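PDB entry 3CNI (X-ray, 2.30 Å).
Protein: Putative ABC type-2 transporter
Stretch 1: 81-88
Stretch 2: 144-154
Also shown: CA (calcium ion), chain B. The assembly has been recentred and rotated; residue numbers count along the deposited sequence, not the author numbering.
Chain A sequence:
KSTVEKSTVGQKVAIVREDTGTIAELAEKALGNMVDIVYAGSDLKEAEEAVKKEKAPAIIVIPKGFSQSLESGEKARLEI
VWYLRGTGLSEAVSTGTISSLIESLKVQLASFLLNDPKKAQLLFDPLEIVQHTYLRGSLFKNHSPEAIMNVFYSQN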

ATOM      1  N   VAL A  81      -3.620   5.918  13.698  1.00 59.96           N
ATOM      2  CA  VAL A  81      -2.725   6.310  14.794  1.00 59.66           C
ATOM      3  C   VAL A  81      -1.868   5.105  15.134  1.00 59.36           C
ATOM      4  O   VAL A  81      -2.375   4.036  15.483  1.00 59.79           O
ATOM      5  N   TRP A  82      -0.571   5.280  14.990  1.00 58.84           N
ATOM      6  CA  TRP A  82       0.367   4.201  15.219  1.00 59.99           C
ATOM      7  C   TRP A  82       1.017   4.318  16.547  1.00 59.68           C
ATOM      8  O   TRP A  82       1.311   5.395  16.976  1.00 59.66           O
ATOM      9  N   TYR A  83       1.224   3.182  17.193  1.00 61.65           N
ATOM     10  CA  TYR A  83       1.849   3.122  18.521  1.00 62.87           C
ATOM     11  C   TYR A  83       3.121   2.301  18.419  1.00 65.06           C
ATOM     12  O   TYR A  83       3.123   1.051  18.570  1.00 64.87           O
ATOM     13  N   LEU A  84       4.198   3.037  18.167  1.00 66.44           N
ATOM     14  CA  LEU A  84       5.510   2.450  18.090  1.00 68.74           C
ATOM     15  C   LEU A  84       6.186   2.501  19.451  1.00 69.86           C
ATOM     16  O   LEU A  84       6.240   3.538  20.118  1.00 69.74           O
ATOM     17  N   ARG A  85       6.623   1.328  19.867  1.00 71.99           N
ATOM     18  CA  ARG A  85       7.321   1.161  21.122  1.00 73.57           C
ATOM     19  C   ARG A  85       8.644   0.526  20.827  1.00 74.03           C
ATOM     20  O   ARG A  85       9.071  -0.372  21.503  1.00 76.35           O
ATOM     21  N   GLY A  86       9.262   0.978  19.776  1.00 74.59           N
ATOM     22  CA  GLY A  86      10.414   0.302  19.234  1.00 74.73           C
ATOM     23  C   GLY A  86      10.473   0.515  17.738  1.00 75.15           C
ATOM     24  O   GLY A  86       9.459   0.782  17.068  1.00 75.27           O
ATOM     25  N   THR A  87      11.686   0.370  17.233  1.00 75.35           N
ATOM     26  CA  THR A  87      11.991   0.665  15.853  1.00 74.88           C
ATOM     27  C   THR A  87      12.625  -0.535  15.175  1.00 73.87           C
ATOM     28  O   THR A  87      13.617  -0.402  14.452  1.00 73.83           O
ATOM     29  N   GLY A  88      11.995  -1.698  15.380  1.00 72.54           N
ATOM     30  CA  GLY A  88      12.506  -2.964  14.855  1.00 71.49           C
ATOM     31  C   GLY A  88      11.606  -3.804  14.003  1.00 71.12           C
ATOM     32  O   GLY A  88      10.533  -3.418  13.569  1.00 70.42           O
ATOM     33  N   SER A 144       3.543   9.610   9.287  1.00 59.27           N
ATOM     34  CA  SER A 144       3.676   8.149   9.225  1.00 58.75           C
ATOM     35  C   SER A 144       4.945   7.639   9.910  1.00 59.04           C
ATOM     36  O   SER A 144       5.919   8.425  10.146  1.00 58.76           O
ATOM     37  N   PRO A 145       4.979   6.328  10.228  1.00 58.95           N
ATOM     38  CA  PRO A 145       6.187   5.781  10.826  1.00 59.02           C
ATOM     39  C   PRO A 145       7.387   5.832   9.924  1.00 59.57           C
ATOM     40  O   PRO A 145       8.495   6.022  10.386  1.00 59.19           O
ATOM     41  N   GLU A 146       7.151   5.653   8.629  1.00 61.18           N
ATOM     42  CA  GLU A 146       8.226   5.780   7.629  1.00 61.92           C
ATOM     43  C   GLU A 146       8.872   7.146   7.756  1.00 62.05           C
ATOM     44  O   GLU A 146      10.109   7.302   7.764  1.00 62.65           O
ATOM     45  N   ALA A 147       8.014   8.159   7.779  1.00 62.17           N
ATOM     46  CA  ALA A 147       8.471   9.584   7.835  1.00 61.29           C
ATOM     47  C   ALA A 147       9.250   9.801   9.101  1.00 60.52           C
ATOM     48  O   ALA A 147      10.306  10.373   9.092  1.00 60.79           O
ATOM     49  N   ILE A 148       8.716   9.334  10.208  1.00 61.31           N
ATOM     50  CA  ILE A 148       9.390   9.557  11.486  1.00 62.22           C
ATOM     51  C   ILE A 148      10.719   8.825  11.503  1.00 63.16           C
ATOM     52  O   ILE A 148      11.717   9.318  11.976  1.00 60.76           O
HETATM   53  N   MSE A 149      10.713   7.642  10.930  1.00 64.52           N
HETATM   54  CA  MSE A 149      11.926   6.837  10.934  1.00 65.97           C
HETATM   55  C   MSE A 149      12.931   7.413   9.971  1.00 65.53           C
HETATM   56  O   MSE A 149      14.080   7.370  10.245  1.00 64.86           O
ATOM     57  N   ASN A 150      12.491   7.962   8.849  1.00 65.91           N
ATOM     58  CA  ASN A 150      13.435   8.537   7.836  1.00 67.34           C
ATOM     59  C   ASN A 150      14.093   9.815   8.331  1.00 68.38           C
ATOM     60  O   ASN A 150      15.227  10.156   7.917  1.00 68.13           O
ATOM     61  N   VAL A 151      13.380  10.516   9.216  1.00 69.85           N
ATOM     62  CA  VAL A 151      13.897  11.753   9.834  1.00 71.16           C
ATOM     63  C   VAL A 151      15.062  11.408  10.717  1.00 72.22           C
ATOM     64  O   VAL A 151      16.157  11.929  10.504  1.00 72.52           O
ATOM     65  N   PHE A 152      14.787  10.544  11.688  1.00 73.54           N
ATOM     66  CA  PHE A 152      15.730  10.185  12.729  1.00 74.94           C
ATOM     67  C   PHE A 152      16.963   9.477  12.183  1.00 75.93           C
ATOM     68  O   PHE A 152      18.101   9.777  12.539  1.00 76.17           O
ATOM     69  N   TYR A 153      16.738   8.691  11.154  1.00 77.51           N
ATOM     70  CA  TYR A 153      17.823   7.901  10.584  1.00 78.82           C
ATOM     71  C   TYR A 153      18.518   8.645   9.428  1.00 80.43           C
ATOM     72  O   TYR A 153      19.409   8.098   8.783  1.00 81.12           O
ATOM     73  N   SER A 154      18.141   9.909   9.224  1.00 81.80           N
ATOM     74  CA  SER A 154      18.703  10.764   8.177  1.00 82.76           C
ATOM     75  C   SER A 154      19.927  11.488   8.693  1.00 84.15           C
ATOM     76  O   SER A 154      20.497  12.317   7.975  1.00 83.96           O
TER

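The end of a strand, residues 81-84, and the loop after it lie against a helix, residues 145-152, their N-to-C directions 46° apart. At a closest axial approach of 11.1 Å, side chains fill the space between, and the contact is mainly apolar. Trp 82, Leu 84 and Thr 87 point toward the helix; Pro 145, Met 149 and Tyr 153, spaced four residues apart and so aligned along one helical face, point back. Val 81 and Tyr 83, alternating with the inward residues as a strand requires, are out of reach.

Trp 82 and Pro 145 make an apolar contact with a defined geometry. With chi1 m and chi2 at 94°, the indole offers a face to the proline ring: Pro 145 CG sits 3.6 Å from the centroid of the five-membered ring, only 10° off its normal, and Pro 145 CD is 3.5 Å from Trp 82 CD1. This is a CH-pi contact, in which slightly polarized C-H groups meet the electron-rich indole. Proline also suits the first turn of a helix, where its nitrogen need not donate a backbone hydrogen bond. The indole NE1 is satisfied elsewhere in the structure.

Leu 84, in the m,t rotamer, reaches two helix residues through one methyl: CD1 is 3.8 Å from Pro 145 CB and 3.8 Å from CE of Met 149. The latter is selenomethionine, with SE in place of sulfur; chi1 and chi2 are both m, and chi3 lies between wells at 131°. Its long, unbranched chain carries CE across to the loop, 3.5 Å from Thr 87 CG2.

Thr 87, with chi1 p, adds a polar contact to this methyl packing. Its OG1 lies 3.2 Å from Tyr 153 OH, a hydrogen bond in which either hydroxyl could donate, and it approaches the tyrosine ring at the edge. Tyr 153, chi1 m, is exposed and follows directly after the helix, so a long side chain with a terminal hydroxyl suits the reach back to the loop.

Other polar groups serve the helix start and the bound ion. Ser 144, chi1 p, is the N-cap: its OG accepts from Ala 147 N at 3.1 Å, satisfying an amide of the first turn. Glu 146 points sideways and binds calcium through OE2, 2.5 Å from the CA ion, while water 1 donates to OE1 with its O 2.5 Å away. That water also binds the ion, as do three others and one atom from elsewhere in the structure; the carboxylate's negative charge suits the cation.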

ATOM      1  CB  VAL A  81      -3.499   6.774  16.063  1.00 60.51           C
ATOM      2  CG1 VAL A  81      -2.565   7.424  17.067  1.00 56.87           C
ATOM      3  CG2 VAL A  81      -4.642   7.725  15.660  1.00 61.19           C
ATOM      4  CB  TRP A  82       1.476   4.197  14.160  1.00 60.39           C
ATOM      5  CG  TRP A  82       1.036   4.037  12.733  1.00 59.33           C
ATOM      6  CD1 TRP A  82       0.773   5.046  11.827  1.00 59.43           C
ATOM      7  CD2 TRP A  82       0.917   2.812  12.014  1.00 57.61           C
ATOM      8  NE1 TRP A  82       0.479   4.507  10.621  1.00 60.57           N
ATOM      9  CE2 TRP A  82       0.560   3.137  10.701  1.00 59.71           C
ATOM     10  CE3 TRP A  82       1.107   1.469  12.349  1.00 59.46           C
ATOM     11  CZ2 TRP A  82       0.364   2.158   9.713  1.00 61.24           C
ATOM     12  CZ3 TRP A  82       0.888   0.511  11.374  1.00 59.54           C
ATOM     13  CH2 TRP A  82       0.552   0.864  10.072  1.00 57.61           C
ATOM     14  CB  TYR A  83       0.924   2.516  19.568  1.00 63.18           C
ATOM     15  CG  TYR A  83      -0.239   3.428  19.874  1.00 62.10           C
ATOM     16  CD1 TYR A  83      -0.286   4.148  21.066  1.00 57.95           C
ATOM     17  CD2 TYR A  83      -1.268   3.613  18.944  1.00 59.26           C
ATOM     18  CE1 TYR A  83      -1.311   5.004  21.328  1.00 57.28           C
ATOM     19  CE2 TYR A  83      -2.311   4.465  19.218  1.00 58.83           C
ATOM     20  CZ  TYR A  83      -2.317   5.161  20.405  1.00 57.56           C
ATOM     21  OH  TYR A  83      -3.322   6.031  20.709  1.00 58.26           O
ATOM     22  CB  LEU A  84       6.376   3.150  17.043  1.00 68.94           C
ATOM     23  CG  LEU A  84       5.778   3.275  15.649  1.00 68.75           C
ATOM     24  CD1 LEU A  84       6.883   3.951  14.760  1.00 70.11           C
ATOM     25  CD2 LEU A  84       5.269   1.933  15.113  1.00 66.99           C
ATOM     26  CB  ARG A  85       6.538   0.229  22.035  1.00 73.95           C
ATOM     27  CG  ARG A  85       5.172   0.753  22.453  1.00 75.94           C
ATOM     28  CD  ARG A  85       4.181  -0.368  22.745  1.00 77.41           C
ATOM     29  NE  ARG A  85       2.814   0.154  22.892  1.00 76.98           N
ATOM     30  CZ  ARG A  85       1.827  -0.081  22.045  1.00 76.44           C
ATOM     31  NH1 ARG A  85       2.018  -0.854  20.988  1.00 76.65           N
ATOM     32  NH2 ARG A  85       0.623   0.427  22.280  1.00 78.69           N
ATOM     33  CB  THR A  87      12.867   1.917  15.745  1.00 75.56           C
ATOM     34  OG1 THR A  87      14.220   1.644  16.123  1.00 76.87           O
ATOM     35  CG2 THR A  87      12.299   3.021  16.641  1.00 77.00           C
ATOM     36  CB  SER A 144       3.725   7.713   7.736  1.00 59.19           C
ATOM     37  OG  SER A 144       4.983   7.987   7.130  1.00 57.88           O
ATOM     38  CB  PRO A 145       5.808   4.327  11.129  1.00 59.24           C
ATOM     39  CG  PRO A 145       4.307   4.315  11.242  1.00 59.37           C
ATOM     40  CD  PRO A 145       3.855   5.362  10.253  1.00 59.90           C
ATOM     41  CB  GLU A 146       7.688   5.680   6.231  1.00 62.71           C
ATOM     42  CG  GLU A 146       7.110   4.295   5.795  1.00 66.59           C
ATOM     43  CD  GLU A 146       5.587   4.018   6.072  1.00 67.94           C
ATOM     44  OE1 GLU A 146       4.910   4.510   7.037  1.00 69.79           O
ATOM     45  OE2 GLU A 146       5.095   3.192   5.311  1.00 69.35           O
ATOM     46  CB  ALA A 147       7.290  10.571   7.779  1.00 60.06           C
ATOM     47  CB  ILE A 148       8.554   9.167  12.706  1.00 62.14           C
ATOM     48  CG1 ILE A 148       7.378  10.116  12.782  1.00 61.77           C
ATOM     49  CG2 ILE A 148       9.401   9.361  13.973  1.00 60.60           C
ATOM     50  CD1 ILE A 148       7.822  11.572  12.944  1.00 61.75           C
HETATM   51  CB  MSE A 149      11.598   5.373  10.575  1.00 67.27           C
HETATM   52  CG  MSE A 149      10.735   4.660  11.627  1.00 70.51           C
HETATM   53 SE   MSE A 149      11.824   4.396  13.279  1.00 80.27          SE
HETATM   54  CE  MSE A 149      10.478   5.112  14.534  1.00 79.38           C
ATOM     55  CB  ASN A 150      12.796   8.783   6.444  1.00 66.75           C
ATOM     56  CG  ASN A 150      12.377   7.500   5.760  1.00 67.93           C
ATOM     57  OD1 ASN A 150      13.002   6.435   5.936  1.00 66.06           O
ATOM     58  ND2 ASN A 150      11.266   7.572   4.981  1.00 70.93           N
ATOM     59  CB  VAL A 151      12.854  12.502  10.709  1.00 70.72           C
ATOM     60  CG1 VAL A 151      13.505  13.526  11.633  1.00 71.89           C
ATOM     61  CG2 VAL A 151      11.906  13.233   9.869  1.00 71.81           C
ATOM     62  CB  PHE A 152      14.998   9.387  13.820  1.00 75.05           C
ATOM     63  CG  PHE A 152      14.147  10.286  14.674  1.00 77.76           C
ATOM     64  CD1 PHE A 152      14.749  11.439  15.200  1.00 81.06           C
ATOM     65  CD2 PHE A 152      12.793  10.078  14.892  1.00 78.13           C
ATOM     66  CE1 PHE A 152      14.021  12.366  15.984  1.00 81.42           C
ATOM     67  CE2 PHE A 152      12.048  10.985  15.669  1.00 79.29           C
ATOM     68  CZ  PHE A 152      12.660  12.122  16.225  1.00 81.38           C
ATOM     69  CB  TYR A 153      17.355   6.509  10.146  1.00 79.07           C
ATOM     70  CG  TYR A 153      17.169   5.501  11.280  1.00 79.43           C
ATOM     71  CD1 TYR A 153      18.270   4.912  11.906  1.00 80.81           C
ATOM     72  CD2 TYR A 153      15.895   5.103  11.686  1.00 82.71           C
ATOM     73  CE1 TYR A 153      18.116   3.976  12.940  1.00 82.11           C
ATOM     74  CE2 TYR A 153      15.698   4.144  12.725  1.00 82.87           C
ATOM     75  CZ  TYR A 153      16.829   3.591  13.349  1.00 84.52           C
ATOM     76  OH  TYR A 153      16.705   2.655  14.360  1.00 85.90           O
ATOM     77  CB  SER A 154      17.706  11.832   7.694  1.00 82.62           C
ATOM     78  OG  SER A 154      17.529  12.871   8.664  1.00 81.32           O
TER
HETATM   79 CA    CA B 201       2.767   2.507   4.795  1.00 62.58          CA
HETATM   80  O   HOH W   1       2.549   3.613   7.039  1.00 43.77           O
HETATM   81  O   HOH W   2       0.587   2.916   3.992  1.00 60.01           O
HETATM   82  O   HOH W   3       3.433   2.414   2.513  1.00 57.89           O
HETATM   83  O   HOH W   4       3.913   0.497   4.522  1.00 46.81           O